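Local coordinates for putative peptidyl-arginine deiminase family protein (Campylobacter jejuni subsp. jejuni serotype O:2, PDB 6B10) that probably hydrolyses agmatine to N-carbamoylputrescine and ammonia, the reaction of an agmatine deiminase in polyamine (putrescine) biosynthesis, at residues L22-P27 / K45-V50; E39-Y44 / E68-I73; G92-V97 / F142-G147; R213-N218 / D249-P254; A221-E226 / T269-V274. All coordinates share one frame; numbering follows the deposited sequence.

Interaction 1. Residues L22-P27 / K45-V50; sequences LMLSLP and KEFVKV
Phe47 is the first residue of helical segment 45-50 to reach strand segment 22-27, and its ring carries the contact by lying against Leu24 and Leu22. The closest approach is from Phe47 CE2 to Leu24 CD2, 3.7 Å. Its neighbour on the ring, Phe47 CD2, is 3.8 Å from the same methyl, so one branch of Leu24 meets one bond of the ring. Leu22 arrives farther along, its CD2 lying 4.2 Å from Phe47 CZ. Both methyls come at a slant to the ring, and the side chains of Leu24 and Phe47 are likewise inclined to each other. With its CG opposite the backbone N (chi1 -175°), Phe47 reaches away from the helix toward the strand. One residue on, Val48 has its CA 9.0 Å from that of Leu24, the closest CA pair between the segments. Val48 is a looser neighbour, its CG2 being 4.8 Å from Leu24 CD1. No hydrogen bond joins the segments, and the 146 Å² they bury together comes almost wholly from apolar groups. The three touching residues are all buried, as expected where a helix packs on its own sheet. The contact belongs to a beta-alpha-beta crossover: helix 37-52 links strand 19-25 to the parallel strand 56-61, on which Leu24 and Val48 also pack, while strand 326-329 runs antiparallel along the other side of strand 19-25.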
# COMPACT_ATOMS: atom_id res chain seq x y z
N LEU A 22 7.49 9.47 -0.36
CA LEU A 22 7.28 8.03 -0.35
C LEU A 22 8.41 7.42 0.48
O LEU A 22 9.59 7.71 0.28
CB LEU A 22 7.27 7.43 -1.76
CG LEU A 22 6.71 6.00 -1.85
CD1 LEU A 22 5.20 5.98 -1.61
CD2 LEU A 22 7.01 5.36 -3.19
N MET A 23 8.04 6.56 1.42
CA MET A 23 8.99 6.01 2.36
C MET A 23 9.15 4.51 2.13
O MET A 23 8.18 3.80 1.94
CB MET A 23 8.51 6.28 3.78
CG MET A 23 8.23 7.76 4.03
SD MET A 23 7.74 8.13 5.72
CE MET A 23 6.30 7.09 5.91
N LEU A 24 10.40 4.06 2.14
CA LEU A 24 10.73 2.65 1.94
C LEU A 24 11.79 2.19 2.95
O LEU A 24 12.61 2.99 3.42
CB LEU A 24 11.25 2.42 0.52
CG LEU A 24 10.37 2.93 -0.63
CD1 LEU A 24 10.82 4.30 -1.10
CD2 LEU A 24 10.36 1.95 -1.81
N SER A 25 11.76 0.90 3.26
CA SER A 25 12.77 0.29 4.11
C SER A 25 13.63 -0.64 3.26
O SER A 25 13.18 -1.70 2.83
CB SER A 25 12.10 -0.50 5.23
OG SER A 25 13.06 -1.14 6.04
N LEU A 26 14.87 -0.23 3.01
CA LEU A 26 15.79 -0.98 2.15
C LEU A 26 16.02 -2.43 2.61
O LEU A 26 16.08 -2.70 3.81
CB LEU A 26 17.14 -0.28 2.04
CG LEU A 26 17.16 1.04 1.26
CD1 LEU A 26 18.56 1.63 1.31
CD2 LEU A 26 16.72 0.85 -0.18
N PRO A 27 16.12 -3.36 1.64
CA PRO A 27 16.62 -4.69 1.97
C PRO A 27 18.11 -4.63 2.26
O PRO A 27 18.83 -3.88 1.60
CB PRO A 27 16.35 -5.51 0.70
CG PRO A 27 15.43 -4.68 -0.13
CD PRO A 27 15.72 -3.26 0.23
N LYS A 45 16.32 0.32 -6.84
CA LYS A 45 16.96 1.45 -7.52
C LYS A 45 16.10 1.96 -8.66
O LYS A 45 15.95 3.17 -8.85
CB LYS A 45 18.34 1.05 -8.03
CG LYS A 45 19.13 2.19 -8.66
N GLU A 46 15.53 1.03 -9.42
CA GLU A 46 14.66 1.39 -10.53
C GLU A 46 13.40 2.07 -10.01
O GLU A 46 13.00 3.12 -10.51
CB GLU A 46 14.29 0.14 -11.34
CG GLU A 46 13.73 0.44 -12.72
CD GLU A 46 14.67 1.29 -13.56
OE1 GLU A 46 15.89 0.98 -13.58
OE2 GLU A 46 14.20 2.26 -14.19
N PHE A 47 12.80 1.46 -9.00
CA PHE A 47 11.57 1.96 -8.38
C PHE A 47 11.79 3.36 -7.80
O PHE A 47 11.00 4.28 -8.05
CB PHE A 47 11.10 0.96 -7.30
CG PHE A 47 9.77 1.28 -6.66
CD1 PHE A 47 8.76 1.95 -7.34
CD2 PHE A 47 9.52 0.87 -5.36
CE1 PHE A 47 7.54 2.22 -6.73
CE2 PHE A 47 8.31 1.13 -4.74
CZ PHE A 47 7.32 1.81 -5.43
N VAL A 48 12.89 3.51 -7.07
CA VAL A 48 13.27 4.79 -6.47
C VAL A 48 13.51 5.85 -7.55
O VAL A 48 13.00 6.97 -7.45
CB VAL A 48 14.52 4.66 -5.58
CG1 VAL A 48 15.00 6.03 -5.11
CG2 VAL A 48 14.23 3.77 -4.38
N LYS A 49 14.29 5.50 -8.57
CA LYS A 49 14.57 6.43 -9.67
C LYS A 49 13.28 6.96 -10.30
O LYS A 49 13.15 8.15 -10.55
CB LYS A 49 15.45 5.78 -10.75
CG LYS A 49 16.95 5.85 -10.47
CD LYS A 49 17.78 5.33 -11.63
N VAL A 50 12.33 6.05 -10.56
CA VAL A 50 11.05 6.42 -11.15
C VAL A 50 10.30 7.42 -10.27
O VAL A 50 9.90 8.49 -10.73
CB VAL A 50 10.18 5.18 -11.42
CG1 VAL A 50 8.74 5.56 -11.73
CG2 VAL A 50 10.76 4.37 -12.58

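Interaction 2. Residues E39-Y44 / E68-I73; sequences EILQSY and ENFKDI
Phe70 gives up 63 Å² to helix segment 39-44, more than any other residue here, and meets Leu41 and Tyr44 with the outer end of its ring. Leu41, with 45 Å² buried, brings one methyl to that rim: Leu41 CD1 is 3.7 Å from Phe70 CZ. The same methyl is 4.0 Å from Phe70 CE1. It lies in the plane of the ring, and the two side chains cross at about a right angle, so this helix segment meets the aromatic at its edge. Tyr44 borders the adjoining part of the rim with its backbone, Tyr44 C lying 4.1 Å from Phe70 CE2. Its CB stands 4.2 Å from Phe70 CZ, but the tyrosine ring then leads away, toward Pro27 and Phe314. Phe70 has its CG opposite its own carbonyl carbon (chi1 -51°), which sends the ring from the turn toward the helix. There is no hydrogen bond across the contact. Phe70 opens a type I beta turn ending at Ile73, whose N to Phe70 O bond is weak at 3.4 Å. The turn before strand 76-80 thus packs on the crossover helix of beta-alpha-beta unit 19-25, 37-52, 56-61, consistent with a pentein fold.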
# COMPACT_ATOMS: atom_id res chain seq x y z
N GLU A 39 19.81 -8.44 -6.70
CA GLU A 39 18.60 -8.52 -7.52
C GLU A 39 17.54 -7.53 -7.04
O GLU A 39 17.13 -6.65 -7.80
CB GLU A 39 18.03 -9.95 -7.48
N ILE A 40 17.12 -7.66 -5.79
CA ILE A 40 16.08 -6.78 -5.23
C ILE A 40 16.55 -5.32 -5.14
O ILE A 40 15.79 -4.40 -5.44
CB ILE A 40 15.55 -7.28 -3.87
CG1 ILE A 40 14.30 -6.51 -3.43
CG2 ILE A 40 16.61 -7.19 -2.78
CD1 ILE A 40 13.08 -6.74 -4.31
N LEU A 41 17.81 -5.11 -4.76
CA LEU A 41 18.36 -3.76 -4.69
C LEU A 41 18.31 -3.06 -6.05
O LEU A 41 18.07 -1.86 -6.12
CB LEU A 41 19.79 -3.76 -4.13
CG LEU A 41 19.97 -3.56 -2.61
CD1 LEU A 41 19.23 -2.33 -2.10
CD2 LEU A 41 19.55 -4.78 -1.82
N GLN A 42 18.54 -3.82 -7.11
CA GLN A 42 18.44 -3.26 -8.46
C GLN A 42 16.99 -2.86 -8.79
O GLN A 42 16.75 -1.83 -9.41
CB GLN A 42 18.98 -4.25 -9.50
CG GLN A 42 18.95 -3.71 -10.92
CD GLN A 42 19.53 -2.32 -11.01
OE1 GLN A 42 20.68 -2.09 -10.61
NE2 GLN A 42 18.75 -1.37 -11.54
N SER A 43 16.05 -3.70 -8.37
CA SER A 43 14.62 -3.38 -8.49
C SER A 43 14.28 -2.10 -7.73
O SER A 43 13.65 -1.20 -8.28
CB SER A 43 13.77 -4.54 -7.96
OG SER A 43 14.11 -5.75 -8.61
N TYR A 44 14.72 -2.03 -6.47
CA TYR A 44 14.56 -0.82 -5.64
C TYR A 44 15.11 0.42 -6.32
O TYR A 44 14.43 1.45 -6.36
CB TYR A 44 15.23 -0.98 -4.29
CG TYR A 44 14.30 -1.45 -3.20
CD1 TYR A 44 13.96 -2.78 -3.08
CD2 TYR A 44 13.75 -0.54 -2.30
CE1 TYR A 44 13.10 -3.21 -2.10
CE2 TYR A 44 12.89 -0.97 -1.31
CZ TYR A 44 12.57 -2.30 -1.21
OH TYR A 44 11.72 -2.74 -0.23
N GLU A 68 24.56 4.05 0.13
CA GLU A 68 25.58 4.28 -0.91
C GLU A 68 25.06 4.05 -2.33
O GLU A 68 25.38 4.83 -3.23
CB GLU A 68 26.79 3.38 -0.65
N ASN A 69 24.27 3.00 -2.51
CA ASN A 69 23.73 2.65 -3.83
C ASN A 69 22.73 3.64 -4.43
O ASN A 69 22.40 3.55 -5.61
CB ASN A 69 23.07 1.26 -3.78
CG ASN A 69 24.07 0.15 -3.51
OD1 ASN A 69 25.21 0.19 -3.97
ND2 ASN A 69 23.64 -0.87 -2.76
N PHE A 70 22.23 4.58 -3.62
CA PHE A 70 21.20 5.52 -4.05
C PHE A 70 21.64 6.98 -3.91
O PHE A 70 20.81 7.89 -4.00
CB PHE A 70 19.93 5.28 -3.25
CG PHE A 70 19.49 3.85 -3.23
CD1 PHE A 70 20.02 2.96 -2.30
CD2 PHE A 70 18.56 3.38 -4.15
CE1 PHE A 70 19.62 1.63 -2.29
CE2 PHE A 70 18.16 2.05 -4.14
CZ PHE A 70 18.70 1.18 -3.21
N LYS A 71 22.95 7.20 -3.71
CA LYS A 71 23.48 8.53 -3.40
C LYS A 71 23.42 9.50 -4.58
O LYS A 71 23.39 10.72 -4.38
CB LYS A 71 24.93 8.42 -2.91
N ASP A 72 23.39 8.97 -5.80
CA ASP A 72 23.40 9.80 -7.01
C ASP A 72 22.02 10.34 -7.42
O ASP A 72 21.93 11.23 -8.27
CB ASP A 72 24.00 9.00 -8.17
N ILE A 73 20.95 9.81 -6.81
CA ILE A 73 19.59 10.10 -7.27
C ILE A 73 19.03 11.36 -6.59
O ILE A 73 18.99 11.44 -5.37
CB ILE A 73 18.63 8.92 -6.98
CG1 ILE A 73 19.23 7.60 -7.48
CG2 ILE A 73 17.27 9.17 -7.64
CD1 ILE A 73 18.58 6.38 -6.85

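Interaction 3. Residues G92-V97 / F142-G147; sequences GAIDIV and FILEGG
Close to the potassium site, where the chain passes from helix 88-91 into strand 94-98, Ile94 packs against Leu144 and Gly146 of the loop between strands 138-141 and 149-151. The side chain of Ile94 lies about 7 Å from the ion, which is bound by Phe91, Asp106 and Phe107, so this is an apolar neighbour of the site and not part of its coordination. A single methyl does the touching: Ile94 CD1 is 3.7 Å from Leu144 CD2. The same CD1 is 3.9 Å from Gly146 CA, so it reaches the backbone of the loop directly. Ile94 puts CG1 opposite the carbonyl carbon and extends onward to CD1 (chi2 162°), which carries the methyl from the strand to the loop. Leu144 comes across it at about a right angle. Its CB lies at the edge of the Phe142 ring, in the ring plane. The backbones are nearest at Ile94 CA and Gly146 CA, 7.1 Å apart, and no hydrogen bond links the segments. Only 88 Å² is buried in all, a small contact centred on the end of Ile94. Around it, Ile94 is paired through its backbone with Leu105 of the antiparallel strand 101-108, Leu144 and Phe142 pack on Leu182 of helix 175-186, and Asp95 forms a salt bridge to Arg333.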
# COMPACT_ATOMS: atom_id res chain seq x y z
N GLY A 92 4.25 0.93 8.81
CA GLY A 92 4.43 2.39 8.74
C GLY A 92 3.27 3.20 9.32
O GLY A 92 2.16 2.71 9.47
N ALA A 93 3.55 4.46 9.64
CA ALA A 93 2.54 5.36 10.20
C ALA A 93 1.53 5.78 9.13
O ALA A 93 1.91 6.02 7.98
CB ALA A 93 3.21 6.58 10.79
N ILE A 94 0.26 5.87 9.52
CA ILE A 94 -0.82 6.20 8.58
C ILE A 94 -1.40 7.58 8.89
O ILE A 94 -1.84 7.83 10.00
CB ILE A 94 -1.94 5.13 8.64
CG1 ILE A 94 -1.43 3.80 8.07
CG2 ILE A 94 -3.17 5.56 7.86
CD1 ILE A 94 -2.26 2.61 8.47
N ASP A 95 -1.39 8.47 7.90
CA ASP A 95 -1.92 9.82 8.06
C ASP A 95 -3.44 9.88 8.03
O ASP A 95 -4.08 9.18 7.24
CB ASP A 95 -1.40 10.76 6.97
CG ASP A 95 0.06 11.13 7.15
OD1 ASP A 95 0.57 11.09 8.29
OD2 ASP A 95 0.70 11.47 6.13
N ILE A 96 -4.00 10.73 8.90
CA ILE A 96 -5.38 11.20 8.78
C ILE A 96 -5.37 12.71 8.87
O ILE A 96 -4.37 13.30 9.30
CB ILE A 96 -6.30 10.64 9.88
CG1 ILE A 96 -5.70 10.86 11.28
CG2 ILE A 96 -6.56 9.16 9.65
CD1 ILE A 96 -6.71 10.75 12.40
N VAL A 97 -6.45 13.35 8.46
CA VAL A 97 -6.65 14.77 8.74
C VAL A 97 -7.48 14.83 10.02
O VAL A 97 -8.58 14.29 10.08
CB VAL A 97 -7.39 15.50 7.60
CG1 VAL A 97 -7.35 17.01 7.83
CG2 VAL A 97 -6.76 15.18 6.25
N PHE A 142 -4.85 -0.90 18.42
CA PHE A 142 -5.67 -1.66 17.50
C PHE A 142 -4.75 -2.32 16.49
O PHE A 142 -3.78 -1.71 16.04
CB PHE A 142 -6.66 -0.72 16.80
CG PHE A 142 -7.69 -1.42 15.97
CD1 PHE A 142 -7.45 -1.70 14.63
CD2 PHE A 142 -8.90 -1.80 16.52
CE1 PHE A 142 -8.40 -2.34 13.85
CE2 PHE A 142 -9.86 -2.45 15.75
CZ PHE A 142 -9.60 -2.72 14.42
N ILE A 143 -5.04 -3.58 16.14
CA ILE A 143 -4.21 -4.32 15.19
C ILE A 143 -4.64 -4.01 13.76
O ILE A 143 -5.76 -4.33 13.36
CB ILE A 143 -4.29 -5.85 15.43
CG1 ILE A 143 -3.86 -6.21 16.86
CG2 ILE A 143 -3.41 -6.60 14.43
CD1 ILE A 143 -2.44 -5.84 17.22
N LEU A 144 -3.74 -3.41 12.99
CA LEU A 144 -4.06 -3.02 11.62
C LEU A 144 -2.81 -2.78 10.79
O LEU A 144 -1.93 -2.03 11.20
CB LEU A 144 -4.92 -1.75 11.64
CG LEU A 144 -5.38 -1.21 10.28
CD1 LEU A 144 -6.82 -0.74 10.35
CD2 LEU A 144 -4.47 -0.08 9.81
N GLU A 145 -2.74 -3.42 9.62
CA GLU A 145 -1.69 -3.16 8.64
C GLU A 145 -2.21 -2.20 7.58
O GLU A 145 -3.39 -2.24 7.24
CB GLU A 145 -1.23 -4.46 7.97
CG GLU A 145 -0.87 -5.60 8.91
CD GLU A 145 -2.02 -6.56 9.13
OE1 GLU A 145 -3.02 -6.17 9.77
OE2 GLU A 145 -1.93 -7.71 8.65
N GLY A 146 -1.33 -1.37 7.03
CA GLY A 146 -1.70 -0.40 6.01
C GLY A 146 -2.26 -1.03 4.75
O GLY A 146 -3.19 -0.49 4.14
N GLY A 147 -1.72 -2.18 4.36
CA GLY A 147 -2.21 -2.92 3.20
C GLY A 147 -3.58 -3.56 3.36
O GLY A 147 -4.15 -4.05 2.39

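Interaction 4. Residues R213-N218 / D249-P254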
# COMPACT_ATOMS: atom_id res chain seq x y z
N ARG A 213 -8.78 -1.74 -5.17
CA ARG A 213 -8.27 -0.43 -4.82
C ARG A 213 -9.14 0.65 -5.45
O ARG A 213 -9.50 0.53 -6.62
CB ARG A 213 -6.86 -0.22 -5.39
CG ARG A 213 -5.79 -1.25 -5.03
CD ARG A 213 -5.28 -1.09 -3.60
NE ARG A 213 -4.71 0.23 -3.37
CZ ARG A 213 -3.49 0.63 -3.72
NH1 ARG A 213 -2.64 -0.19 -4.34
NH2 ARG A 213 -3.11 1.87 -3.47
N PHE A 214 -9.45 1.71 -4.71
CA PHE A 214 -9.99 2.91 -5.33
C PHE A 214 -8.90 3.59 -6.15
O PHE A 214 -7.75 3.71 -5.70
CB PHE A 214 -10.50 3.91 -4.29
CG PHE A 214 -11.76 3.47 -3.60
CD1 PHE A 214 -12.98 3.56 -4.26
CD2 PHE A 214 -11.73 2.97 -2.31
CE1 PHE A 214 -14.14 3.15 -3.63
CE2 PHE A 214 -12.89 2.57 -1.67
CZ PHE A 214 -14.10 2.66 -2.34
N ILE A 215 -9.27 4.04 -7.34
CA ILE A 215 -8.37 4.85 -8.17
C ILE A 215 -8.88 6.28 -8.35
O ILE A 215 -8.11 7.17 -8.71
CB ILE A 215 -8.12 4.20 -9.55
CG1 ILE A 215 -9.42 4.04 -10.35
CG2 ILE A 215 -7.45 2.85 -9.35
CD1 ILE A 215 -9.20 3.49 -11.74
N ASP A 216 -10.18 6.49 -8.13
CA ASP A 216 -10.72 7.82 -7.85
C ASP A 216 -11.92 7.64 -6.92
O ASP A 216 -12.22 6.52 -6.52
CB ASP A 216 -11.02 8.61 -9.14
CG ASP A 216 -12.13 7.99 -9.99
OD1 ASP A 216 -13.10 7.41 -9.47
OD2 ASP A 216 -12.03 8.12 -11.22
N LYS A 217 -12.59 8.74 -6.56
CA LYS A 217 -13.67 8.67 -5.58
C LYS A 217 -14.84 7.79 -6.04
O LYS A 217 -15.60 7.31 -5.20
CB LYS A 217 -14.20 10.06 -5.23
CG LYS A 217 -15.03 10.73 -6.32
CD LYS A 217 -15.39 12.15 -5.93
CE LYS A 217 -16.39 12.75 -6.89
NZ LYS A 217 -16.63 14.20 -6.60
N ASN A 218 -14.97 7.58 -7.35
CA ASN A 218 -16.08 6.81 -7.90
C ASN A 218 -15.72 5.43 -8.44
O ASN A 218 -16.60 4.73 -8.93
CB ASN A 218 -16.74 7.60 -9.04
CG ASN A 218 -17.28 8.93 -8.57
OD1 ASN A 218 -16.98 9.97 -9.15
ND2 ASN A 218 -18.08 8.91 -7.52
N ASP A 249 -18.06 2.36 -9.99
CA ASP A 249 -17.56 1.94 -11.29
C ASP A 249 -16.40 0.96 -11.08
O ASP A 249 -15.62 1.09 -10.13
CB ASP A 249 -17.11 3.14 -12.13
CG ASP A 249 -18.28 4.04 -12.54
OD1 ASP A 249 -19.44 3.57 -12.52
OD2 ASP A 249 -18.03 5.21 -12.90
N LEU A 250 -16.32 -0.05 -11.94
CA LEU A 250 -15.33 -1.11 -11.80
C LEU A 250 -14.39 -1.14 -12.99
O LEU A 250 -14.83 -1.00 -14.12
CB LEU A 250 -16.00 -2.47 -11.64
CG LEU A 250 -16.94 -2.61 -10.44
CD1 LEU A 250 -17.58 -3.99 -10.46
CD2 LEU A 250 -16.22 -2.38 -9.12
N LEU A 251 -13.10 -1.33 -12.70
CA LEU A 251 -12.06 -1.46 -13.72
C LEU A 251 -11.31 -2.76 -13.42
O LEU A 251 -10.90 -2.99 -12.28
CB LEU A 251 -11.13 -0.24 -13.68
CG LEU A 251 -10.03 -0.10 -14.74
CD1 LEU A 251 -9.73 1.37 -15.03
CD2 LEU A 251 -8.75 -0.81 -14.31
N GLU A 252 -11.14 -3.62 -14.42
CA GLU A 252 -10.62 -4.96 -14.17
C GLU A 252 -9.12 -5.04 -14.36
O GLU A 252 -8.55 -4.41 -15.26
CB GLU A 252 -11.32 -5.99 -15.06
CG GLU A 252 -12.78 -6.19 -14.69
CD GLU A 252 -13.47 -7.28 -15.50
OE1 GLU A 252 -12.86 -7.83 -16.43
OE2 GLU A 252 -14.64 -7.60 -15.17
N LEU A 253 -8.48 -5.82 -13.50
CA LEU A 253 -7.04 -6.03 -13.54
C LEU A 253 -6.79 -7.53 -13.68
O LEU A 253 -6.64 -8.22 -12.68
CB LEU A 253 -6.39 -5.51 -12.26
CG LEU A 253 -6.65 -4.05 -11.90
CD1 LEU A 253 -6.15 -3.76 -10.49
CD2 LEU A 253 -6.01 -3.11 -12.91
N PRO A 254 -6.76 -8.04 -14.93
CA PRO A 254 -6.59 -9.49 -15.11
C PRO A 254 -5.22 -9.96 -14.66
O PRO A 254 -4.21 -9.42 -15.09
CB PRO A 254 -6.75 -9.67 -16.63
CG PRO A 254 -6.44 -8.33 -17.22
CD PRO A 254 -6.94 -7.34 -16.21
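Ile215 and Leu251 meet methyl to methyl, and Ile215 can be followed outward from CB, where the chain forks. CG2 packs on Ala221 of strand 219-224 and on the ring of Phe273 from the loop before strand 274-276. The other branch, CG1, sits between the backbone N and the carbonyl carbon (chi1 62°) and serves mainly to carry the tip. That tip, Ile215 CD1, ends 3.9 Å from Leu251 CD1, the only side-chain to side-chain touch between the segments, with the two side chains crossing at about a right angle. The CA atoms of this pair are 9.2 Å apart, too far for direct strand pairing. At the turn the segments draw closer, Asn218 CA lying 6.1 Å from Asp249 CA. Here Asp249 N donates to Asn218 O at 3.0 Å, the donor lying almost in line with the carbonyl (C=O to donor angle 161°) while the N-H...O angle is only 142°. The carbonyl also lies 3.6 Å from Asp249 CB. Asn218 is held by an Asx turn, its N donating to Asp216 OD1 at 2.8 Å, an oxygen that Thr219 OG1 also binds. Asp216 OD1 and Asp249 OD2, of like charge, are 6.4 Å apart and not in contact. Strand 219-224 lies between the two, antiparallel to 212-216 and parallel to 249-254, to which it is joined by way of helix 233-244; Leu250 packs on that helix and Leu251 on helix 289-300.

Interaction 5. Residues A221-E226 / T269-V274; sequences AHCICE and TYANFV
Cys223 SG and Thr269 OG1 approach to 3.1 Å, a short polar contact at the heart of this buried interface. The sulfur is set opposite the carbonyl carbon of Cys223 (chi1 -66°), which turns it to the loop 269-274. There it also touches Ala271, whose CB is 4.0 Å from Cys223 SG. Thr269 places OG1 opposite its own backbone N (chi1 171°), leaving CG2 between the N and the carbonyl carbon. In that rotamer the hydroxyl accepts from Ala271 N, 3.2 Å from Thr269 OG1, closing an ST turn, and donates to Thr210 O. The sulfur therefore faces an oxygen already held from two directions. Strand 219-224 is the middle strand of a three-stranded sheet, and the irregular loop before strand 274-276 passes alongside it, fixed in part by Arg213, whose NH1 binds the carbonyls of Ala271 and Phe273. Phe273 has CG between its backbone N and carbonyl carbon (chi1 47°), a conformation that lays one face of the ring against Ala271 O, 3.7 Å above the ring plane and over its centre. It also brings the ring edge to Ala221, whose CB is 4.4 Å from Phe273 CZ. His222 has its CB directed away from the loop, and its ring lies alongside the strand, where His222 ND1 donates to the carbonyl of the next residue, Cys223 O, at 3.1 Å from above the carbonyl plane.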
# COMPACT_ATOMS: atom_id res chain seq x y z
N ALA A 221 -10.64 -0.43 -8.92
CA ALA A 221 -9.90 -1.33 -9.79
C ALA A 221 -9.69 -2.61 -9.01
O ALA A 221 -9.29 -2.55 -7.84
CB ALA A 221 -8.56 -0.73 -10.17
N HIS A 222 -9.94 -3.76 -9.63
CA HIS A 222 -9.94 -5.04 -8.93
C HIS A 222 -9.43 -6.19 -9.79
O HIS A 222 -9.65 -6.24 -11.00
CB HIS A 222 -11.34 -5.37 -8.38
CG HIS A 222 -12.36 -5.68 -9.44
ND1 HIS A 222 -12.53 -6.94 -9.97
CD2 HIS A 222 -13.27 -4.89 -10.07
CE1 HIS A 222 -13.48 -6.92 -10.89
NE2 HIS A 222 -13.94 -5.68 -10.97
N CYS A 223 -8.77 -7.13 -9.13
CA CYS A 223 -8.25 -8.31 -9.79
C CYS A 223 -9.36 -9.15 -10.38
O CYS A 223 -10.46 -9.22 -9.83
CB CYS A 223 -7.44 -9.16 -8.81
SG CYS A 223 -5.94 -8.33 -8.27
N ILE A 224 -9.08 -9.75 -11.52
CA ILE A 224 -9.99 -10.70 -12.15
C ILE A 224 -9.12 -11.79 -12.77
O ILE A 224 -7.92 -11.60 -12.95
CB ILE A 224 -10.92 -10.01 -13.19
CG1 ILE A 224 -12.18 -10.83 -13.47
CG2 ILE A 224 -10.20 -9.76 -14.51
CD1 ILE A 224 -13.01 -11.19 -12.26
N CYS A 225 -9.72 -12.93 -13.05
CA CYS A 225 -9.04 -14.03 -13.71
C CYS A 225 -9.90 -14.55 -14.85
O CYS A 225 -11.08 -14.84 -14.65
CB CYS A 225 -8.76 -15.15 -12.71
SG CYS A 225 -7.96 -16.58 -13.46
N GLU A 226 -9.32 -14.64 -16.04
CA GLU A 226 -10.04 -15.03 -17.26
C GLU A 226 -9.97 -16.53 -17.57
O GLU A 226 -10.80 -17.05 -18.32
CB GLU A 226 -9.53 -14.20 -18.45
CG GLU A 226 -10.11 -12.79 -18.49
CD GLU A 226 -9.24 -11.78 -19.24
OE1 GLU A 226 -8.35 -12.19 -20.02
OE2 GLU A 226 -9.46 -10.56 -19.04
N THR A 269 0.09 -9.57 -8.74
CA THR A 269 -1.16 -8.82 -8.77
C THR A 269 -0.91 -7.38 -9.21
O THR A 269 0.07 -6.75 -8.79
CB THR A 269 -1.86 -8.82 -7.39
OG1 THR A 269 -2.97 -7.91 -7.40
CG2 THR A 269 -0.90 -8.44 -6.27
N TYR A 270 -1.79 -6.87 -10.07
CA TYR A 270 -1.66 -5.50 -10.57
C TYR A 270 -2.30 -4.48 -9.63
O TYR A 270 -2.12 -3.27 -9.80
CB TYR A 270 -2.22 -5.38 -11.99
CG TYR A 270 -1.43 -6.17 -13.03
CD1 TYR A 270 -0.14 -5.77 -13.39
CD2 TYR A 270 -1.97 -7.29 -13.67
CE1 TYR A 270 0.59 -6.47 -14.34
CE2 TYR A 270 -1.25 -8.00 -14.62
CZ TYR A 270 0.03 -7.59 -14.95
OH TYR A 270 0.75 -8.30 -15.90
N ALA A 271 -3.04 -4.97 -8.63
CA ALA A 271 -3.68 -4.08 -7.65
C ALA A 271 -2.67 -3.43 -6.68
O ALA A 271 -2.98 -2.42 -6.05
CB ALA A 271 -4.75 -4.83 -6.87
N ASN A 272 -1.47 -3.99 -6.58
CA ASN A 272 -0.44 -3.47 -5.67
C ASN A 272 0.35 -2.30 -6.28
O ASN A 272 1.57 -2.21 -6.14
CB ASN A 272 0.51 -4.61 -5.28
CG ASN A 272 0.94 -4.54 -3.83
OD1 ASN A 272 2.11 -4.33 -3.53
ND2 ASN A 272 -0.01 -4.73 -2.92
N PHE A 273 -0.37 -1.39 -6.95
CA PHE A 273 0.21 -0.15 -7.46
C PHE A 273 0.32 0.89 -6.35
O PHE A 273 -0.15 0.67 -5.23
CB PHE A 273 -0.58 0.40 -8.66
CG PHE A 273 -2.09 0.44 -8.47
CD1 PHE A 273 -2.68 1.17 -7.43
CD2 PHE A 273 -2.92 -0.22 -9.37
CE1 PHE A 273 -4.06 1.21 -7.29
CE2 PHE A 273 -4.30 -0.17 -9.23
CZ PHE A 273 -4.87 0.54 -8.19
N VAL A 274 0.96 2.02 -6.65
CA VAL A 274 1.06 3.09 -5.68
C VAL A 274 0.90 4.45 -6.33
O VAL A 274 1.55 4.75 -7.32
CB VAL A 274 2.38 3.02 -4.86
CG1 VAL A 274 3.60 2.94 -5.76
CG2 VAL A 274 2.49 4.20 -3.90

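Interactions 1, 2, 3 and 5 are buried, whereas interaction 4 is partly open, with Asn218 and Asp249 exposed. Interaction 4 alone has a hydrogen bond across its segments, made where the turn meets the start of strand 249-254; the first three rely on apolar side chains, and interaction 5 adds a sulfur and a hydroxyl. Interactions 1 and 2 share helix 37-52, using it against a sheet strand and a turn respectively, and they touch where Leu26 CD2 meets Phe70 CZ at 3.6 Å. Interactions 4 and 5 reach one sheet and join through Arg213 O and Ala221 N. Interactions 1 and 5 meet at Val274, whereas interaction 3 stands apart beside the potassium site.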